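Local coordinates for fatty acid synthase 1, isoform A (Drosophila melanogaster, PDB 6FN6), which probably builds long-chain saturated fatty acids from acetyl-CoA, malonyl-CoA and NADPH, this piece being the modifying region with dehydratase, enoylreductase and ketoreductase, at residues A419-F424 and V441-A446; D468-A473 and Q482-V487; F494-L499 and G551-L556; R513-Q518 and Q534-D539; K521-K524 and T528-L531. All coordinates share one frame; numbering follows the deposited sequence.

Contact 1 of 5, residues A419-F424 and V441-A446; sequences ALLTKF and VLARKA
Phe424 N, where helix 410-423 runs out, is gripped by two carbonyls of the last turn: it gives a hydrogen bond of 3.1 Å to Leu420 O and a weak one of 3.3 Å to Leu421 O. Phe424 itself has just left helical geometry, and its own carbonyl points toward the end of Lys445. Lys445 NZ comes to 3.8 Å from Phe424 O, a loose polar approach on the outer side of the contact, brought there by a side chain bent near its end at both chi3 and chi4. The buried part is apolar. Leu421 reaches toward the strand, between two residues that point their side chains at it. CD1 of Leu421 lies 4.2 Å from CG1 of Val441, the two side chains sliding past each other in opposite directions, while CD2 of Leu421 sits 4.2 Å from CB of Ala443. With CG of Leu421 anti to its carbonyl carbon (chi1 -72°), the fork lies slantwise to the strand, one methyl at each position. Leu421 also rests on Leu406 of the next strand, and Phe424 turns its ring toward Leu391 and Ile395 of helix 389-395. Strand 438-445 runs between 402-409 and 426-433, antiparallel to both, and helix 410-423 packs on this part of the sheet, whose strand order fits the methyltransferase-like fold, consistent with the pseudo-methyltransferase domain of animal fatty acid synthases.

Contact 2 of 5, residues D468-A473 and Q482-V487; sequences DDLKAA and QYVYVV
Leu470 and Ala473 belong to a helix that runs nearly antiparallel to the strand of Val484 and Val486, the two short axes coming within 10.0 Å of each other at 165°. The two are the helix and second strand of a beta-alpha-beta unit, made of strand 454-457, helix 466-480 and strand 483-489, in the Rossmann-like pseudo-ketoreductase domain. The side chains that meet are all apolar. Leu470 stands CG anti to the backbone N (chi1 -180°), which sends its CD1 methyl over the strand and against two valines two residues apart. There CD1 of Leu470 is 3.6 Å from CG2 of Val486, the side chains crossing at about a right angle, and 4.0 Å from CG1 of Val484, met more slantwise. One methyl thus bridges two successive positions on the same side of the strand, while Tyr485 between them points away from the helix and bonds through its hydroxyl to Arg452. One turn further along the helix, Ala473 takes over. Its small side chain lets the backbone come close, with CA of Ala473 and CA of Val484 7.1 Å apart. Neighbours complete the buried layer: Val457 of the first strand and Ala477 of the helix both touch Val484, and Ala459 touches Val486. The second methyl of Val484 is shared between side chain and backbone, CG2 lying 4.3 Å from CB of Ala473 and 4.0 Å from Ala473 O.

Contact 3 of 5, residues F494-L499 and G551-L556; sequences FGAVGL and GTFRHL
The Phe553 ring is approached obliquely by two small side chains from the start of helix 496-504. Ala496 sets its CB 3.7 Å from CE2 of Phe553 and equally near CD2, so it meets one ortho-meta side of the ring. Val497 works at the root instead: its CG2 lies 3.3 Å from CB of Phe553 and 3.7 Å from CG, so the methyl fills the angle where the ring leaves the strand. The phenylalanine has CG anti to its carbonyl carbon (chi1 -79°), and that torsion swings the ring toward Ala496. Replacing Phe553 by an alanine would probably open a gap beside Ala496, whose ring contacts would go, and leave the Val497 methyl only the CB to touch at this position. Phe266 of strand 257-268 also touches Phe553, and Phe516 touches Ala496, which continues the apolar layer along the sheet. On the far side the helix start is tied to helix 1072-1090 by hydrogen bonds, Gly495 O to Ser1079 OG and Gly498 N to Glu1082 OE1. Gly495 takes the N-cap position. The contact is thus ordinary helix-on-sheet packing of a Rossmann-like domain, here the pseudo-ketoreductase, with helix 1072-1090 of the ketoreductase region packed against the helix start.

Contact 4 of 5, residues R513-Q518 and Q534-D539; sequences RLVFVQ and QQLEKD
Arg513 and Asp539 carry the polar part of this contact, a salt bridge between the start of a strand and the turn that follows a helix. NE of Arg513 gives a nearly straight hydrogen bond to OD1 of Asp539, 2.9 Å long with an angle of 164° at the hydrogen. The acceptor lies near the guanidinium plane, at its edge, but the nitrogen stands above the carboxylate, 54° out of its plane, and the two flat groups are turned 45° apart. A bend at chi2 brings the arginine head round to this position. Both ends have other partners: OD1 of Asp539 also takes a salt bridge from Arg452 NH2, and NH1 of Arg513 donates to Lys510 O. A leucine in place of Arg513 would probably cost Asp539 one of these two salt-bridge partners, Arg452 remaining, and leave Lys510 O without this donor. Apolar contact lies deeper along the strand, where CG2 of Val515 meets CD2 of Leu536 at 3.9 Å, the side chains crossing at about a right angle. Phe525 packs on both. Within 534-539, Lys538 NZ gives a hydrogen bond to Gln535 OE1 at 3.1 Å and also donates to Val429 O. The backbone closes with a type I turn from Leu536 to Asp539, Asp539 N reaching Leu536 O at 3.2 Å, and the positive phi of Asp539 redirects the chain toward its next strand. The contact joins the first strand and the helix of the beta-alpha-beta unit 512-517, 530-536, 542-546, as expected of a Rossmann-like pseudo-ketoreductase domain.

Contact 5 of 5, residues K521-K524 and T528-L531; sequences KAEK and TSTL
Glu523 and Leu531 meet where the loop after strand 512-517 folds back over the weakly bonded start of helix 530-536, with Ser529 at the N-cap position, in the pseudo-ketoreductase domain. The closer half of the contact is the glutamate's end against the leucine. OE1 of Glu523 comes to 3.2 Å from CD2 of Leu531, and the carboxylate carbon CD of Glu523 lies 4.1 Å from the same methyl. The two side chains cross at about a right angle. A kink at chi2 (80°) folds the glutamate so that its carboxylate turns in over the leucine. This is a van der Waals approach of an acid oxygen to a methyl, not a polar bond. Looser is the side toward Ser529, where CB of Glu523 stays 4.0 Å from Ser529 OG and no hydrogen bond spans the segments. Glu523 is exposed here, and this is a surface contact, unlike the buried packing of helix on sheet. The loop has another tie, a hydrogen bond from Tyr532 OH to Glu523 O. Ser529 points its side chain at the loop, yet its polar partner belongs to its own segment: OG, anti to the serine backbone N, accepts a weak capping bond of 3.5 Å from Leu531 N.

Overall arrangement
From the N terminus, contact 1 comes first, closing the short loop from helix 410-423 through strand 426-433 to strand 438-445 in what is probably the methyltransferase-like domain. Contact 2 follows in series, bringing helix 466-480 onto the strand after it. Contact 3 then closes a long excursion, 494-499 to 551-556, and within that excursion sits contact 4, which in turn encloses the small surface loop of contact 5. Contacts 2, 3 and 4 all reach the same sheet, 483-489 and 512-517 being adjacent in it: Val484 O and Val486 O bond Arg513 N and Val515 N, while Phe516 and Leu514 pack under helix 496-504. Arg444 NH1 bonds Lys538 O, linking contact 1's domain to contact 4.

Contact 1 of 5, residues A419-F424 and V441-A446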
# COMPACT_ATOMS: atom_id res chain seq x y z
N ALA A 419 -75.94 -43.08 28.55
CA ALA A 419 -77.12 -43.03 29.39
C ALA A 419 -76.97 -41.95 30.45
O ALA A 419 -77.93 -41.24 30.76
CB ALA A 419 -77.36 -44.39 30.05
N LEU A 420 -75.77 -41.83 30.99
CA LEU A 420 -75.50 -40.85 32.04
C LEU A 420 -75.66 -39.43 31.50
O LEU A 420 -76.20 -38.56 32.18
CB LEU A 420 -74.09 -41.06 32.61
CG LEU A 420 -73.73 -40.33 33.91
CD1 LEU A 420 -74.71 -40.67 35.02
CD2 LEU A 420 -72.31 -40.68 34.33
N LEU A 421 -75.19 -39.20 30.27
CA LEU A 421 -75.37 -37.90 29.62
C LEU A 421 -76.85 -37.67 29.34
O LEU A 421 -77.37 -36.57 29.55
CB LEU A 421 -74.57 -37.82 28.32
CG LEU A 421 -73.04 -37.71 28.43
CD1 LEU A 421 -72.39 -37.80 27.05
CD2 LEU A 421 -72.62 -36.43 29.14
N THR A 422 -77.53 -38.71 28.87
CA THR A 422 -78.96 -38.64 28.60
C THR A 422 -79.70 -38.38 29.91
O THR A 422 -80.63 -37.57 29.97
CB THR A 422 -79.49 -39.93 27.95
OG1 THR A 422 -78.77 -40.18 26.73
CG2 THR A 422 -80.97 -39.81 27.63
N LYS A 423 -79.27 -39.07 30.96
CA LYS A 423 -79.89 -38.93 32.27
C LYS A 423 -79.87 -37.49 32.77
O LYS A 423 -80.82 -37.04 33.41
CB LYS A 423 -79.18 -39.84 33.28
CG LYS A 423 -79.63 -39.66 34.73
CD LYS A 423 -78.82 -40.53 35.66
CE LYS A 423 -79.17 -40.29 37.12
NZ LYS A 423 -78.25 -41.01 38.03
N PHE A 424 -78.78 -36.78 32.48
CA PHE A 424 -78.64 -35.41 32.93
C PHE A 424 -79.03 -34.39 31.86
O PHE A 424 -78.73 -33.20 31.98
CB PHE A 424 -77.20 -35.16 33.41
CG PHE A 424 -76.93 -35.70 34.78
CD1 PHE A 424 -77.07 -34.89 35.90
CD2 PHE A 424 -76.56 -37.02 34.96
CE1 PHE A 424 -76.83 -35.38 37.17
CE2 PHE A 424 -76.32 -37.52 36.23
CZ PHE A 424 -76.45 -36.70 37.33
N VAL A 441 -65.60 -36.93 23.62
CA VAL A 441 -67.02 -36.62 23.50
C VAL A 441 -67.27 -35.14 23.79
O VAL A 441 -66.88 -34.62 24.83
CB VAL A 441 -67.86 -37.50 24.46
CG1 VAL A 441 -69.34 -37.24 24.26
CG2 VAL A 441 -67.54 -38.98 24.24
N LEU A 442 -67.93 -34.48 22.85
CA LEU A 442 -68.37 -33.11 23.05
C LEU A 442 -69.87 -33.10 23.34
O LEU A 442 -70.68 -33.50 22.50
CB LEU A 442 -68.05 -32.25 21.82
CG LEU A 442 -68.30 -30.75 21.95
CD1 LEU A 442 -67.37 -30.12 22.98
CD2 LEU A 442 -68.15 -30.06 20.61
N ALA A 443 -70.24 -32.64 24.53
CA ALA A 443 -71.63 -32.70 24.98
C ALA A 443 -72.21 -31.30 25.19
O ALA A 443 -71.47 -30.34 25.44
CB ALA A 443 -71.74 -33.51 26.26
N ARG A 444 -73.53 -31.21 25.11
CA ARG A 444 -74.25 -29.95 25.20
C ARG A 444 -75.71 -30.22 25.54
O ARG A 444 -76.24 -31.28 25.20
CB ARG A 444 -74.14 -29.18 23.88
CG ARG A 444 -74.56 -27.72 23.93
CD ARG A 444 -74.72 -27.16 22.52
NE ARG A 444 -74.44 -25.73 22.44
CZ ARG A 444 -74.52 -25.02 21.32
NH1 ARG A 444 -74.89 -25.60 20.18
NH2 ARG A 444 -74.25 -23.72 21.33
N LYS A 445 -76.37 -29.29 26.22
CA LYS A 445 -77.81 -29.40 26.46
C LYS A 445 -78.54 -29.21 25.13
O LYS A 445 -78.21 -28.31 24.36
CB LYS A 445 -78.30 -28.38 27.49
CG LYS A 445 -77.99 -28.75 28.94
CD LYS A 445 -78.68 -27.80 29.91
CE LYS A 445 -79.97 -28.39 30.47
NZ LYS A 445 -79.71 -29.53 31.40
N ALA A 446 -79.52 -30.06 24.86
CA ALA A 446 -80.29 -29.97 23.63
C ALA A 446 -81.29 -28.81 23.69
O ALA A 446 -81.61 -28.31 24.77
CB ALA A 446 -81.02 -31.27 23.36

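Contact 2 of 5, residues D468-A473 and Q482-V487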
# COMPACT_ATOMS: atom_id res chain seq x y z
N ASP A 468 -81.08 -10.79 0.30
CA ASP A 468 -81.93 -9.77 0.91
C ASP A 468 -83.00 -10.42 1.78
O ASP A 468 -83.37 -9.88 2.82
CB ASP A 468 -82.57 -8.90 -0.17
CG ASP A 468 -81.55 -8.17 -1.02
OD1 ASP A 468 -80.71 -7.45 -0.44
OD2 ASP A 468 -81.58 -8.33 -2.25
N ASP A 469 -83.48 -11.58 1.35
CA ASP A 469 -84.46 -12.34 2.13
C ASP A 469 -83.87 -12.69 3.48
O ASP A 469 -84.55 -12.61 4.51
CB ASP A 469 -84.89 -13.61 1.39
CG ASP A 469 -85.59 -13.32 0.08
OD1 ASP A 469 -85.46 -12.19 -0.44
OD2 ASP A 469 -86.29 -14.22 -0.43
N LEU A 470 -82.61 -13.09 3.48
CA LEU A 470 -81.91 -13.45 4.71
C LEU A 470 -81.73 -12.22 5.60
O LEU A 470 -82.02 -12.26 6.79
CB LEU A 470 -80.55 -14.08 4.38
CG LEU A 470 -79.69 -14.52 5.57
CD1 LEU A 470 -80.42 -15.56 6.42
CD2 LEU A 470 -78.37 -15.07 5.08
N LYS A 471 -81.24 -11.14 5.00
CA LYS A 471 -81.03 -9.89 5.73
C LYS A 471 -82.33 -9.40 6.35
O LYS A 471 -82.36 -8.97 7.50
CB LYS A 471 -80.46 -8.82 4.79
CG LYS A 471 -78.99 -8.99 4.48
CD LYS A 471 -78.49 -7.88 3.56
CE LYS A 471 -76.97 -7.86 3.48
NZ LYS A 471 -76.37 -7.40 4.76
N ALA A 472 -83.41 -9.47 5.57
CA ALA A 472 -84.72 -9.04 6.05
C ALA A 472 -85.15 -9.93 7.21
O ALA A 472 -85.73 -9.46 8.19
CB ALA A 472 -85.74 -9.10 4.93
N ALA A 473 -84.85 -11.22 7.09
CA ALA A 473 -85.22 -12.19 8.12
C ALA A 473 -84.40 -11.98 9.39
O ALA A 473 -84.92 -12.12 10.49
CB ALA A 473 -85.03 -13.60 7.59
N GLN A 482 -87.14 -15.04 17.08
CA GLN A 482 -87.08 -16.30 16.35
C GLN A 482 -85.69 -16.60 15.81
O GLN A 482 -84.82 -15.73 15.76
CB GLN A 482 -88.08 -16.29 15.19
CG GLN A 482 -87.91 -15.13 14.23
CD GLN A 482 -88.95 -15.12 13.13
OE1 GLN A 482 -89.71 -16.08 12.96
NE2 GLN A 482 -89.01 -14.03 12.37
N TYR A 483 -85.48 -17.86 15.41
CA TYR A 483 -84.22 -18.31 14.84
C TYR A 483 -84.40 -18.55 13.34
O TYR A 483 -85.48 -18.95 12.90
CB TYR A 483 -83.73 -19.58 15.54
CG TYR A 483 -83.38 -19.38 17.00
CD1 TYR A 483 -84.36 -19.46 17.99
CD2 TYR A 483 -82.08 -19.10 17.39
CE1 TYR A 483 -84.04 -19.27 19.33
CE2 TYR A 483 -81.75 -18.91 18.72
CZ TYR A 483 -82.73 -19.00 19.68
OH TYR A 483 -82.40 -18.81 21.00
N VAL A 484 -83.36 -18.29 12.56
CA VAL A 484 -83.44 -18.42 11.11
C VAL A 484 -82.62 -19.62 10.63
O VAL A 484 -81.43 -19.72 10.92
CB VAL A 484 -82.97 -17.13 10.42
CG1 VAL A 484 -83.09 -17.27 8.91
CG2 VAL A 484 -83.77 -15.94 10.92
N TYR A 485 -83.27 -20.51 9.90
CA TYR A 485 -82.59 -21.66 9.31
C TYR A 485 -82.30 -21.40 7.85
O TYR A 485 -83.22 -21.26 7.04
CB TYR A 485 -83.43 -22.94 9.45
CG TYR A 485 -83.48 -23.50 10.85
CD1 TYR A 485 -82.48 -24.33 11.32
CD2 TYR A 485 -84.55 -23.21 11.69
CE1 TYR A 485 -82.52 -24.84 12.61
CE2 TYR A 485 -84.60 -23.72 12.97
CZ TYR A 485 -83.59 -24.54 13.42
OH TYR A 485 -83.64 -25.05 14.70
N VAL A 486 -81.02 -21.31 7.51
CA VAL A 486 -80.60 -21.12 6.13
C VAL A 486 -80.35 -22.49 5.53
O VAL A 486 -79.43 -23.20 5.93
CB VAL A 486 -79.34 -20.23 6.04
CG1 VAL A 486 -79.06 -19.86 4.59
CG2 VAL A 486 -79.50 -18.98 6.90
N VAL A 487 -81.18 -22.87 4.56
CA VAL A 487 -81.11 -24.20 3.97
C VAL A 487 -80.50 -24.12 2.58
O VAL A 487 -81.01 -23.41 1.72
CB VAL A 487 -82.50 -24.86 3.91
CG1 VAL A 487 -82.42 -26.25 3.30
CG2 VAL A 487 -83.11 -24.93 5.31

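Contact 3 of 5, residues F494-L499 and G551-L556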
# COMPACT_ATOMS: atom_id res chain seq x y z
N PHE A 494 -71.71 -22.79 -3.85
CA PHE A 494 -71.92 -22.47 -2.45
C PHE A 494 -71.14 -23.45 -1.58
O PHE A 494 -71.64 -24.50 -1.21
CB PHE A 494 -73.40 -22.51 -2.08
CG PHE A 494 -74.19 -21.36 -2.64
CD1 PHE A 494 -73.85 -20.05 -2.34
CD2 PHE A 494 -75.28 -21.59 -3.46
CE1 PHE A 494 -74.57 -18.99 -2.86
CE2 PHE A 494 -76.01 -20.54 -3.97
CZ PHE A 494 -75.66 -19.24 -3.68
N GLY A 495 -69.88 -23.10 -1.31
CA GLY A 495 -69.07 -23.86 -0.38
C GLY A 495 -69.59 -23.61 1.02
O GLY A 495 -69.89 -22.47 1.38
N ALA A 496 -69.66 -24.67 1.82
CA ALA A 496 -70.26 -24.58 3.15
C ALA A 496 -69.47 -23.61 4.04
O ALA A 496 -70.07 -22.83 4.79
CB ALA A 496 -70.33 -25.95 3.79
N VAL A 497 -68.15 -23.67 3.96
CA VAL A 497 -67.29 -22.86 4.82
C VAL A 497 -67.50 -21.37 4.55
O VAL A 497 -67.75 -20.59 5.47
CB VAL A 497 -65.81 -23.25 4.65
CG1 VAL A 497 -64.89 -22.30 5.41
CG2 VAL A 497 -65.59 -24.68 5.11
N GLY A 498 -67.41 -20.98 3.28
CA GLY A 498 -67.57 -19.59 2.90
C GLY A 498 -68.95 -19.06 3.24
O GLY A 498 -69.08 -17.96 3.80
N LEU A 499 -69.97 -19.84 2.93
CA LEU A 499 -71.35 -19.44 3.17
C LEU A 499 -71.61 -19.24 4.66
O LEU A 499 -72.34 -18.33 5.06
CB LEU A 499 -72.32 -20.47 2.59
CG LEU A 499 -73.81 -20.12 2.69
CD1 LEU A 499 -74.10 -18.82 1.96
CD2 LEU A 499 -74.67 -21.25 2.15
N GLY A 551 -72.00 -33.33 9.84
CA GLY A 551 -70.68 -32.91 10.27
C GLY A 551 -70.40 -31.45 9.98
O GLY A 551 -71.30 -30.67 9.67
N THR A 552 -69.13 -31.08 10.09
CA THR A 552 -68.69 -29.72 9.85
C THR A 552 -67.39 -29.73 9.05
O THR A 552 -66.75 -30.78 8.91
CB THR A 552 -68.45 -28.96 11.16
OG1 THR A 552 -67.41 -29.60 11.91
CG2 THR A 552 -69.72 -28.93 12.00
N PHE A 553 -67.01 -28.57 8.53
CA PHE A 553 -65.71 -28.41 7.89
C PHE A 553 -64.73 -27.78 8.87
O PHE A 553 -64.90 -26.63 9.27
CB PHE A 553 -65.82 -27.57 6.62
CG PHE A 553 -66.34 -28.33 5.44
CD1 PHE A 553 -65.53 -29.21 4.76
CD2 PHE A 553 -67.65 -28.16 5.02
CE1 PHE A 553 -66.00 -29.92 3.67
CE2 PHE A 553 -68.13 -28.86 3.93
CZ PHE A 553 -67.31 -29.74 3.26
N ARG A 554 -63.72 -28.54 9.26
CA ARG A 554 -62.74 -28.08 10.24
C ARG A 554 -61.35 -27.98 9.61
O ARG A 554 -61.02 -28.72 8.68
CB ARG A 554 -62.71 -29.02 11.44
CG ARG A 554 -64.06 -29.20 12.13
CD ARG A 554 -64.29 -28.17 13.23
NE ARG A 554 -64.34 -26.79 12.74
CZ ARG A 554 -65.45 -26.14 12.41
NH1 ARG A 554 -66.64 -26.73 12.51
NH2 ARG A 554 -65.38 -24.89 11.98
N HIS A 555 -60.55 -27.04 10.10
CA HIS A 555 -59.20 -26.83 9.58
C HIS A 555 -58.16 -27.46 10.50
O HIS A 555 -58.10 -27.16 11.69
CB HIS A 555 -58.91 -25.34 9.40
CG HIS A 555 -59.22 -24.51 10.61
ND1 HIS A 555 -58.47 -24.57 11.77
CD2 HIS A 555 -60.18 -23.59 10.84
CE1 HIS A 555 -58.96 -23.73 12.66
NE2 HIS A 555 -60.00 -23.13 12.12
N LEU A 556 -57.34 -28.35 9.93
CA LEU A 556 -56.34 -29.09 10.69
C LEU A 556 -54.92 -28.58 10.41
O LEU A 556 -54.56 -28.29 9.27
CB LEU A 556 -56.43 -30.58 10.37
CG LEU A 556 -57.43 -31.40 11.18
CD1 LEU A 556 -58.81 -30.76 11.19
CD2 LEU A 556 -57.51 -32.81 10.64

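Contact 4 of 5, residues R513-Q518 and Q534-D539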
# COMPACT_ATOMS: atom_id res chain seq x y z
N ARG A 513 -78.89 -20.44 11.52
CA ARG A 513 -78.42 -21.83 11.59
C ARG A 513 -78.32 -22.41 10.18
O ARG A 513 -79.32 -22.53 9.48
CB ARG A 513 -79.35 -22.69 12.45
CG ARG A 513 -79.57 -22.18 13.87
CD ARG A 513 -78.31 -22.29 14.72
NE ARG A 513 -78.55 -21.85 16.10
CZ ARG A 513 -78.42 -20.60 16.52
NH1 ARG A 513 -78.06 -19.63 15.69
NH2 ARG A 513 -78.66 -20.31 17.80
N LEU A 514 -77.11 -22.79 9.78
CA LEU A 514 -76.88 -23.30 8.43
C LEU A 514 -77.13 -24.79 8.32
O LEU A 514 -76.55 -25.60 9.04
CB LEU A 514 -75.44 -22.99 7.98
CG LEU A 514 -75.01 -23.59 6.64
CD1 LEU A 514 -75.91 -23.10 5.51
CD2 LEU A 514 -73.56 -23.24 6.36
N VAL A 515 -78.01 -25.16 7.38
CA VAL A 515 -78.31 -26.55 7.09
C VAL A 515 -77.85 -26.86 5.67
O VAL A 515 -78.55 -26.56 4.70
CB VAL A 515 -79.80 -26.86 7.29
CG1 VAL A 515 -80.09 -28.33 7.06
CG2 VAL A 515 -80.24 -26.45 8.69
N PHE A 516 -76.66 -27.44 5.55
CA PHE A 516 -76.03 -27.67 4.25
C PHE A 516 -76.12 -29.15 3.85
O PHE A 516 -75.59 -30.01 4.55
CB PHE A 516 -74.57 -27.22 4.29
CG PHE A 516 -73.95 -27.07 2.93
CD1 PHE A 516 -73.42 -28.16 2.27
CD2 PHE A 516 -73.87 -25.82 2.33
CE1 PHE A 516 -72.84 -28.01 1.02
CE2 PHE A 516 -73.29 -25.67 1.09
CZ PHE A 516 -72.77 -26.77 0.43
N VAL A 517 -76.78 -29.42 2.73
CA VAL A 517 -76.96 -30.80 2.28
C VAL A 517 -76.43 -30.97 0.86
O VAL A 517 -77.00 -30.44 -0.10
CB VAL A 517 -78.45 -31.20 2.35
CG1 VAL A 517 -78.64 -32.64 1.91
CG2 VAL A 517 -79.00 -30.99 3.76
N GLN A 518 -75.35 -31.72 0.72
CA GLN A 518 -74.72 -31.92 -0.58
C GLN A 518 -75.63 -32.69 -1.53
O GLN A 518 -75.88 -32.25 -2.65
CB GLN A 518 -73.39 -32.67 -0.43
CG GLN A 518 -72.35 -31.93 0.40
CD GLN A 518 -70.97 -32.56 0.29
OE1 GLN A 518 -70.80 -33.60 -0.36
NE2 GLN A 518 -69.98 -31.94 0.91
N GLN A 534 -82.88 -34.87 15.41
CA GLN A 534 -81.84 -35.11 16.41
C GLN A 534 -80.64 -34.21 16.18
O GLN A 534 -79.99 -33.76 17.13
CB GLN A 534 -81.39 -36.58 16.40
CG GLN A 534 -80.53 -36.95 17.60
CD GLN A 534 -79.51 -38.04 17.29
OE1 GLN A 534 -79.84 -39.06 16.67
NE2 GLN A 534 -78.27 -37.82 17.71
N GLN A 535 -80.34 -33.93 14.92
CA GLN A 535 -79.20 -33.10 14.57
C GLN A 535 -79.43 -31.65 14.94
O GLN A 535 -78.59 -31.01 15.57
CB GLN A 535 -78.88 -33.21 13.08
CG GLN A 535 -77.65 -32.43 12.67
CD GLN A 535 -76.39 -32.94 13.34
OE1 GLN A 535 -76.37 -34.05 13.87
NE2 GLN A 535 -75.35 -32.12 13.33
N LEU A 536 -80.58 -31.11 14.52
CA LEU A 536 -80.86 -29.70 14.72
C LEU A 536 -81.17 -29.42 16.18
O LEU A 536 -81.20 -28.27 16.61
CB LEU A 536 -82.02 -29.26 13.83
CG LEU A 536 -81.81 -29.45 12.33
CD1 LEU A 536 -83.04 -29.02 11.55
CD2 LEU A 536 -80.57 -28.70 11.84
N GLU A 537 -81.38 -30.48 16.96
CA GLU A 537 -81.59 -30.35 18.40
C GLU A 537 -80.28 -30.02 19.11
O GLU A 537 -80.28 -29.74 20.31
CB GLU A 537 -82.19 -31.64 18.97
CG GLU A 537 -83.70 -31.73 18.83
CD GLU A 537 -84.24 -33.05 19.32
OE1 GLU A 537 -85.44 -33.33 19.09
OE2 GLU A 537 -83.47 -33.82 19.95
N LYS A 538 -79.18 -30.06 18.38
CA LYS A 538 -77.87 -29.69 18.92
C LYS A 538 -77.67 -28.18 18.86
O LYS A 538 -76.88 -27.62 19.63
CB LYS A 538 -76.76 -30.39 18.13
CG LYS A 538 -76.92 -31.89 18.06
CD LYS A 538 -75.70 -32.54 17.46
CE LYS A 538 -75.85 -34.04 17.36
NZ LYS A 538 -74.78 -34.63 16.50
N ASP A 539 -78.40 -27.53 17.96
CA ASP A 539 -78.37 -26.08 17.82
C ASP A 539 -76.98 -25.59 17.38
O ASP A 539 -76.50 -24.56 17.84
CB ASP A 539 -78.78 -25.42 19.14
CG ASP A 539 -79.25 -23.99 18.95
OD1 ASP A 539 -79.84 -23.69 17.88
OD2 ASP A 539 -79.04 -23.16 19.86

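Contact 5 of 5, residues K521-K524 and T528-L531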
# COMPACT_ATOMS: atom_id res chain seq x y z
N LYS A 521 -80.89 -35.42 -3.38
CA LYS A 521 -81.94 -36.39 -3.08
C LYS A 521 -81.89 -36.72 -1.59
O LYS A 521 -81.10 -37.56 -1.15
CB LYS A 521 -81.80 -37.65 -3.94
CG LYS A 521 -80.51 -38.41 -3.74
CD LYS A 521 -80.08 -39.12 -5.01
CE LYS A 521 -78.67 -39.65 -4.90
NZ LYS A 521 -78.23 -40.33 -6.16
N ALA A 522 -82.73 -36.05 -0.82
CA ALA A 522 -82.79 -36.25 0.62
C ALA A 522 -84.09 -35.65 1.14
O ALA A 522 -84.70 -34.82 0.48
CB ALA A 522 -81.59 -35.61 1.30
N GLU A 523 -84.51 -36.08 2.33
CA GLU A 523 -85.76 -35.59 2.89
C GLU A 523 -85.69 -34.07 2.94
O GLU A 523 -84.68 -33.50 3.35
CB GLU A 523 -86.00 -36.15 4.30
CG GLU A 523 -86.26 -37.65 4.35
CD GLU A 523 -84.99 -38.47 4.28
OE1 GLU A 523 -83.90 -37.88 4.09
OE2 GLU A 523 -85.08 -39.71 4.41
N LYS A 524 -86.77 -33.42 2.51
CA LYS A 524 -86.81 -31.96 2.49
C LYS A 524 -86.52 -31.47 3.90
O LYS A 524 -86.72 -32.21 4.87
CB LYS A 524 -88.17 -31.45 2.02
CG LYS A 524 -88.59 -31.96 0.65
CD LYS A 524 -87.62 -31.52 -0.44
CE LYS A 524 -88.10 -31.99 -1.81
NZ LYS A 524 -87.18 -31.55 -2.89
N THR A 528 -89.38 -31.76 11.95
CA THR A 528 -90.03 -33.00 12.38
C THR A 528 -89.34 -34.26 11.88
O THR A 528 -89.38 -35.30 12.55
CB THR A 528 -91.50 -33.04 11.90
OG1 THR A 528 -91.54 -33.12 10.47
CG2 THR A 528 -92.25 -31.80 12.36
N SER A 529 -88.70 -34.18 10.72
CA SER A 529 -88.06 -35.34 10.11
C SER A 529 -87.03 -35.98 11.06
O SER A 529 -86.25 -35.28 11.70
CB SER A 529 -87.38 -34.95 8.80
OG SER A 529 -86.66 -36.04 8.26
N THR A 530 -87.05 -37.31 11.13
CA THR A 530 -86.17 -38.05 12.03
C THR A 530 -84.70 -37.79 11.72
O THR A 530 -83.85 -37.80 12.62
CB THR A 530 -86.44 -39.57 11.95
OG1 THR A 530 -85.53 -40.27 12.79
CG2 THR A 530 -86.29 -40.08 10.51
N LEU A 531 -84.40 -37.56 10.45
CA LEU A 531 -83.04 -37.30 10.01
C LEU A 531 -82.52 -35.99 10.58
O LEU A 531 -81.43 -35.93 11.15
CB LEU A 531 -82.99 -37.26 8.48
CG LEU A 531 -81.69 -36.81 7.81
CD1 LEU A 531 -80.53 -37.71 8.21
CD2 LEU A 531 -81.86 -36.78 6.30